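Local coordinates for protein serine proteinase inhibitor 1 (Myxoma virus, PDB 6BJ5) that inhibits serine proteases as a viral member of the serpin family and is important in virulence, at residues G52-T55 with K56-D60; V66-S69 with D70-L73; A271-P274 with S275-D278. All blocks are in the same frame, centred on the assembly; numbering follows the deposited sequence.

None of the three contacts is fully buried, and all are local. Contact 1 lies along the short helix 53-58 and uses backbone bonds, an amide-guanidinium pair and a water. Contact 3, at the surface, is a loop turn built round one aspartate; it touches contact 1 directly, probably through hydrogen bonds from Gly52 N to Asp278 O and from Asp278 N to Thr55 OG1. Contact 2 stands apart, about 27 Å from contact 1 and 33 Å from contact 3 between centres, on the loop leading into strand 73-81. Like contact 3 it holds an Asx turn that begins at an aspartate, but it adds an aromatic ring and faces the second subunit.

Contact 1. Residues G52-T55 with K56-D60; sequences GGNT and KREID
Asn54 and Arg57 meet one turn apart on the short helix 53-58 of this serpin, which follows soon after helix 37-49. Their side chains run side by side, and Asn54 OD1 takes a hydrogen bond from Arg57 NE at 2.9 Å. The bond is straight at the hydrogen (163°), the donor lies nearly on the extension of the amide C=O, and the oxygen sits at the edge of the guanidinium, in its plane. Arg57 NH2 adds a weak second bond, so OD1 is a shared acceptor for one sound and one weak bond, and the two planes are nearly coplanar. Arg57 reaches back because its chain, extended as far as CD, bends at chi3 (70°). On the other end of the amide, Asn54 ND2 comes within 3.5 Å of Glu58 OE2, although its hydrogen bond goes to Asp270 OD2.

Beneath these side chains the backbone of this turn is carried by Arg57 N to Gly53 O at 3.2 Å and Glu58 N to Asn54 O at 3.0 Å, with a weak bond from Lys56 N to Gly52 O before them. Glu58 CG also packs on Asn54 O. The carboxylate is held from outside: Glu58 OE1 accepts from the backbone N of both Arg269 and Asp270, while a water donates to it and to Thr55 O, joining the side chain to the helix backbone. Thr55 OG1, on the side of its own backbone N (chi1 -61°), accepts a hydrogen bond from Asp278 N.

Ile59 is the centre of an inverse gamma turn. Here Ile59 lies alongside Thr55 and points the same way, placing Ile59 CD1 4.2 Å from Thr55 CG2 and 3.2 Å from Thr55 O.

Contact 2. Residues V66-S69 with D70-L73; sequences VEDS and DAFL
Asp68 begins an Asx turn in the loop that leads into strand 73-81 of the large serpin sheet, and Phe72, further on, folds its ring back against Asp68 CB and O. With CG opposite the backbone N (chi1 179°), the Asp68 side chain swings over the following residues, and OD1 accepts Asp70 N at 3.1 Å. The donor arrives on the anti side of the oxygen and 29° out of the carboxylate plane, a moderately bent bond that closes the turn. The flank of the same carboxylate rests on Ala71, whose CB is 3.9 Å from Asp68 CG.

Phe72 adopts the rarer first torsion (62°), with CG lodged between its own N and carbonyl carbon, and this folds the ring back along the preceding residues. One ring face receives Asp68 O, 3.7 Å above the plane and displaced toward the rim. At the edge, near the ring plane, Phe72 CZ meets Val66 O at 4.1 Å. The ring also packs by CE2 against Asp68 CB. Asp68 O further accepts a weak hydrogen bond from Phe72 N, so this one carbonyl faces both the amide and the ring of the same residue.

The neighbourhood fixes both groups further. Tyr38 meets the phenyl ring edge-to-face, and Leu29 of the neighbouring subunit packs on it. Asp68 OD2 is hydrogen-bonded to His22 NE2 of that subunit, a partner that could offset some of the negative charge where Asp68 OD1 and Asp70 OD2 come within 4.0 Å, the more so if the imidazole is protonated. At the first residue of the strand, the Leu73 side chain turns back, and its CD2 touches Ser69 O at 3.3 Å.

Contact 3. Residues A271-P274 with S275-D278; sequences AFDP and SRAD
Asp273 O, at the head of an Asx-Pro turn, receives Arg276 N in a hydrogen bond of 3.1 Å. The donor stands well above the carbonyl plane, 59° out of it, and so does not sit on a lone pair. Ala277 also lies close to this oxygen, with N 3.0 Å from Asp273 O, and its CB, directed into the turn, packs 3.2 Å from it. The dihedrals of Pro274 and Ser275 are those of a type I beta turn, in which the proline ring restricts the first of the two corner residues.

The aspartate side chain closes a second ring over this backbone turn. Its CG stands opposite the backbone N (chi1 179°), which carries the carboxylate across the corner to Ser275. There OD1 accepts Ser275 N at 3.1 Å, the amide approaching from above the carboxylate plane. Ser275 CB lies 3.6 Å from the same oxygen. The other oxygen packs against the aliphatic part of Arg276, with Arg276 CG 3.3 Å from Asp273 OD2. The two side chains cross at a slant, with the carboxylate and guanidinium planes 49° apart.

The guanidinium itself goes elsewhere. Arg276 bends at chi3, and its NE forms a salt bridge with Asp270 OD1. Farther out, Arg276 also touches Asn54 of helix 53-58, and Pro274 and Ala277 pack on Tyr289.

With no charged-atom contact between Asp273 and Arg276, the turn is held by the aspartate's two backbone-directed acceptors, one main-chain and one side-chain. Asp273 OD2 and Arg276 NE are nevertheless only 4.8 Å apart, so an attraction between the opposite charges probably adds to these bonds without forming a salt bridge.

Contact 1. Residues G52-T55 with K56-D60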
# COMPACT_ATOMS: atom_id res chain seq x y z
N GLY A 52 12.08 21.13 -6.65
CA GLY A 52 12.34 21.83 -7.90
C GLY A 52 13.47 21.17 -8.65
O GLY A 52 14.21 20.33 -8.11
N GLY A 53 13.58 21.53 -9.93
CA GLY A 53 14.74 21.10 -10.70
C GLY A 53 14.79 19.60 -10.93
O GLY A 53 13.79 18.96 -11.31
N ASN A 54 15.99 19.03 -10.74
CA ASN A 54 16.15 17.60 -10.94
C ASN A 54 15.45 16.79 -9.85
O ASN A 54 14.95 15.69 -10.12
CB ASN A 54 17.62 17.22 -10.98
CG ASN A 54 17.84 15.87 -11.64
OD1 ASN A 54 17.20 15.54 -12.67
ND2 ASN A 54 18.67 15.04 -11.02
N THR A 55 15.48 17.26 -8.61
CA THR A 55 14.85 16.50 -7.53
C THR A 55 13.38 16.25 -7.84
O THR A 55 12.89 15.11 -7.73
CB THR A 55 15.04 17.23 -6.20
OG1 THR A 55 16.44 17.34 -5.93
CG2 THR A 55 14.40 16.46 -5.05
N LYS A 56 12.68 17.28 -8.31
CA LYS A 56 11.28 17.14 -8.67
C LYS A 56 11.10 16.20 -9.86
O LYS A 56 10.21 15.33 -9.86
CB LYS A 56 10.72 18.54 -8.98
CG LYS A 56 9.24 18.60 -9.39
CD LYS A 56 8.82 20.05 -9.56
CE LYS A 56 7.51 20.18 -10.33
NZ LYS A 56 6.96 21.58 -10.28
N ARG A 57 11.93 16.36 -10.88
CA ARG A 57 11.81 15.53 -12.06
C ARG A 57 11.91 14.05 -11.71
O ARG A 57 11.18 13.23 -12.27
CB ARG A 57 12.88 15.90 -13.09
CG ARG A 57 12.78 15.12 -14.38
CD ARG A 57 14.06 15.24 -15.18
NE ARG A 57 15.18 14.54 -14.56
CZ ARG A 57 15.46 13.26 -14.80
NH1 ARG A 57 14.67 12.55 -15.63
NH2 ARG A 57 16.51 12.68 -14.20
N GLU A 58 12.81 13.69 -10.78
CA GLU A 58 12.98 12.29 -10.41
C GLU A 58 11.80 11.77 -9.60
O GLU A 58 11.60 10.55 -9.54
CB GLU A 58 14.25 12.06 -9.58
CG GLU A 58 15.57 12.59 -10.11
CD GLU A 58 16.77 12.17 -9.22
OE1 GLU A 58 16.64 12.12 -7.98
OE2 GLU A 58 17.85 11.88 -9.76
N ILE A 59 11.02 12.65 -8.99
CA ILE A 59 9.80 12.25 -8.31
C ILE A 59 8.72 12.17 -9.38
O ILE A 59 7.82 13.01 -9.46
CB ILE A 59 9.46 13.21 -7.16
CG1 ILE A 59 10.60 13.18 -6.14
CG2 ILE A 59 8.14 12.85 -6.51
CD1 ILE A 59 10.77 14.47 -5.39
N ASP A 60 8.84 11.14 -10.21
CA ASP A 60 7.97 10.94 -11.37
C ASP A 60 6.65 10.32 -10.91
O ASP A 60 6.55 9.11 -10.71
CB ASP A 60 8.69 10.07 -12.40
CG ASP A 60 8.19 10.31 -13.80
OD1 ASP A 60 6.97 10.48 -13.97
OD2 ASP A 60 9.03 10.35 -14.73
O HOH W 1 14.82 13.15 -6.41

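Contact 2. Residues V66-S69 with D70-L73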
# COMPACT_ATOMS: atom_id res chain seq x y z
N VAL A 66 -6.12 10.16 -7.72
CA VAL A 66 -7.54 9.92 -7.60
C VAL A 66 -7.92 9.97 -6.13
O VAL A 66 -7.12 9.67 -5.24
CB VAL A 66 -7.89 8.55 -8.22
CG1 VAL A 66 -9.36 8.15 -7.95
CG2 VAL A 66 -7.59 8.58 -9.71
N GLU A 67 -9.14 10.42 -5.87
CA GLU A 67 -9.72 10.34 -4.55
C GLU A 67 -11.20 10.02 -4.70
O GLU A 67 -11.85 10.46 -5.65
CB GLU A 67 -9.50 11.64 -3.77
CG GLU A 67 -8.29 11.58 -2.84
CD GLU A 67 -7.57 12.91 -2.70
OE1 GLU A 67 -7.87 13.84 -3.48
OE2 GLU A 67 -6.70 13.01 -1.80
N ASP A 68 -11.70 9.20 -3.79
CA ASP A 68 -13.10 8.81 -3.75
C ASP A 68 -13.40 8.52 -2.29
O ASP A 68 -12.80 7.61 -1.72
CB ASP A 68 -13.36 7.59 -4.63
CG ASP A 68 -14.82 7.13 -4.61
OD1 ASP A 68 -15.57 7.49 -3.68
OD2 ASP A 68 -15.21 6.39 -5.54
N SER A 69 -14.33 9.27 -1.70
CA SER A 69 -14.51 9.21 -0.26
C SER A 69 -15.36 8.03 0.24
O SER A 69 -15.26 7.69 1.42
CB SER A 69 -15.11 10.53 0.24
OG SER A 69 -14.20 11.60 0.03
N ASP A 70 -16.21 7.41 -0.61
CA ASP A 70 -16.94 6.23 -0.14
C ASP A 70 -16.06 4.99 -0.20
O ASP A 70 -16.12 4.13 0.69
CB ASP A 70 -18.19 5.95 -0.98
CG ASP A 70 -19.07 7.16 -1.20
OD1 ASP A 70 -19.57 7.70 -0.19
OD2 ASP A 70 -19.34 7.52 -2.36
N ALA A 71 -15.22 4.90 -1.23
CA ALA A 71 -14.43 3.70 -1.48
C ALA A 71 -13.24 3.58 -0.53
O ALA A 71 -12.90 2.46 -0.13
CB ALA A 71 -13.97 3.72 -2.93
N PHE A 72 -12.63 4.70 -0.15
CA PHE A 72 -11.49 4.70 0.76
C PHE A 72 -11.25 6.11 1.28
O PHE A 72 -11.39 7.08 0.53
CB PHE A 72 -10.23 4.16 0.07
CG PHE A 72 -9.78 4.98 -1.09
CD1 PHE A 72 -8.74 5.90 -0.94
CD2 PHE A 72 -10.36 4.82 -2.34
CE1 PHE A 72 -8.30 6.66 -2.02
CE2 PHE A 72 -9.94 5.58 -3.43
CZ PHE A 72 -8.90 6.50 -3.27
N LEU A 73 -10.88 6.21 2.54
CA LEU A 73 -10.48 7.49 3.11
C LEU A 73 -8.98 7.64 2.97
O LEU A 73 -8.21 6.71 3.24
CB LEU A 73 -10.90 7.59 4.58
CG LEU A 73 -12.43 7.53 4.70
CD1 LEU A 73 -12.90 7.68 6.15
CD2 LEU A 73 -13.11 8.57 3.78

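Contact 3. Residues A271-P274 with S275-D278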
# COMPACT_ATOMS: atom_id res chain seq x y z
N ALA A 271 16.51 13.60 -3.76
CA ALA A 271 15.79 13.93 -2.54
C ALA A 271 16.55 13.49 -1.30
O ALA A 271 16.49 14.16 -0.27
CB ALA A 271 14.40 13.30 -2.56
N PHE A 272 17.33 12.41 -1.40
CA PHE A 272 18.06 11.88 -0.25
C PHE A 272 19.46 12.46 -0.10
O PHE A 272 20.09 12.24 0.94
CB PHE A 272 18.22 10.35 -0.33
CG PHE A 272 16.92 9.61 -0.34
CD1 PHE A 272 16.24 9.39 -1.53
CD2 PHE A 272 16.35 9.17 0.85
CE1 PHE A 272 15.03 8.72 -1.53
CE2 PHE A 272 15.15 8.50 0.85
CZ PHE A 272 14.48 8.27 -0.35
N ASP A 273 19.94 13.20 -1.09
CA ASP A 273 21.32 13.66 -1.07
C ASP A 273 21.32 15.09 -0.58
O ASP A 273 20.78 15.97 -1.28
CB ASP A 273 21.92 13.56 -2.46
CG ASP A 273 23.35 14.05 -2.53
OD1 ASP A 273 23.90 14.51 -1.49
OD2 ASP A 273 23.93 13.96 -3.63
N PRO A 274 21.92 15.39 0.58
CA PRO A 274 21.85 16.76 1.11
C PRO A 274 22.52 17.78 0.20
O PRO A 274 22.04 18.92 0.09
CB PRO A 274 22.59 16.65 2.45
CG PRO A 274 22.52 15.21 2.81
CD PRO A 274 22.55 14.45 1.52
N SER A 275 23.59 17.38 -0.49
CA SER A 275 24.30 18.30 -1.37
C SER A 275 23.47 18.69 -2.57
O SER A 275 23.63 19.79 -3.10
CB SER A 275 25.62 17.67 -1.83
OG SER A 275 26.46 17.35 -0.74
N ARG A 276 22.58 17.81 -3.02
CA ARG A 276 21.94 17.97 -4.33
C ARG A 276 20.44 18.17 -4.24
O ARG A 276 19.79 18.32 -5.29
CB ARG A 276 22.26 16.76 -5.21
CG ARG A 276 23.71 16.61 -5.63
CD ARG A 276 23.82 15.68 -6.84
NE ARG A 276 22.75 15.98 -7.80
CZ ARG A 276 22.88 16.80 -8.84
NH1 ARG A 276 24.04 17.41 -9.08
NH2 ARG A 276 21.84 17.01 -9.65
N ALA A 277 19.87 18.18 -3.04
CA ALA A 277 18.41 18.14 -2.87
C ALA A 277 17.84 19.54 -3.00
O ALA A 277 18.13 20.41 -2.18
CB ALA A 277 18.04 17.52 -1.53
N ASP A 278 17.10 19.78 -4.07
CA ASP A 278 16.42 21.06 -4.28
C ASP A 278 14.99 20.98 -3.76
O ASP A 278 14.09 20.56 -4.49
CB ASP A 278 16.44 21.47 -5.75
CG ASP A 278 15.68 22.77 -6.01
OD1 ASP A 278 15.32 23.46 -5.03
OD2 ASP A 278 15.41 23.11 -7.17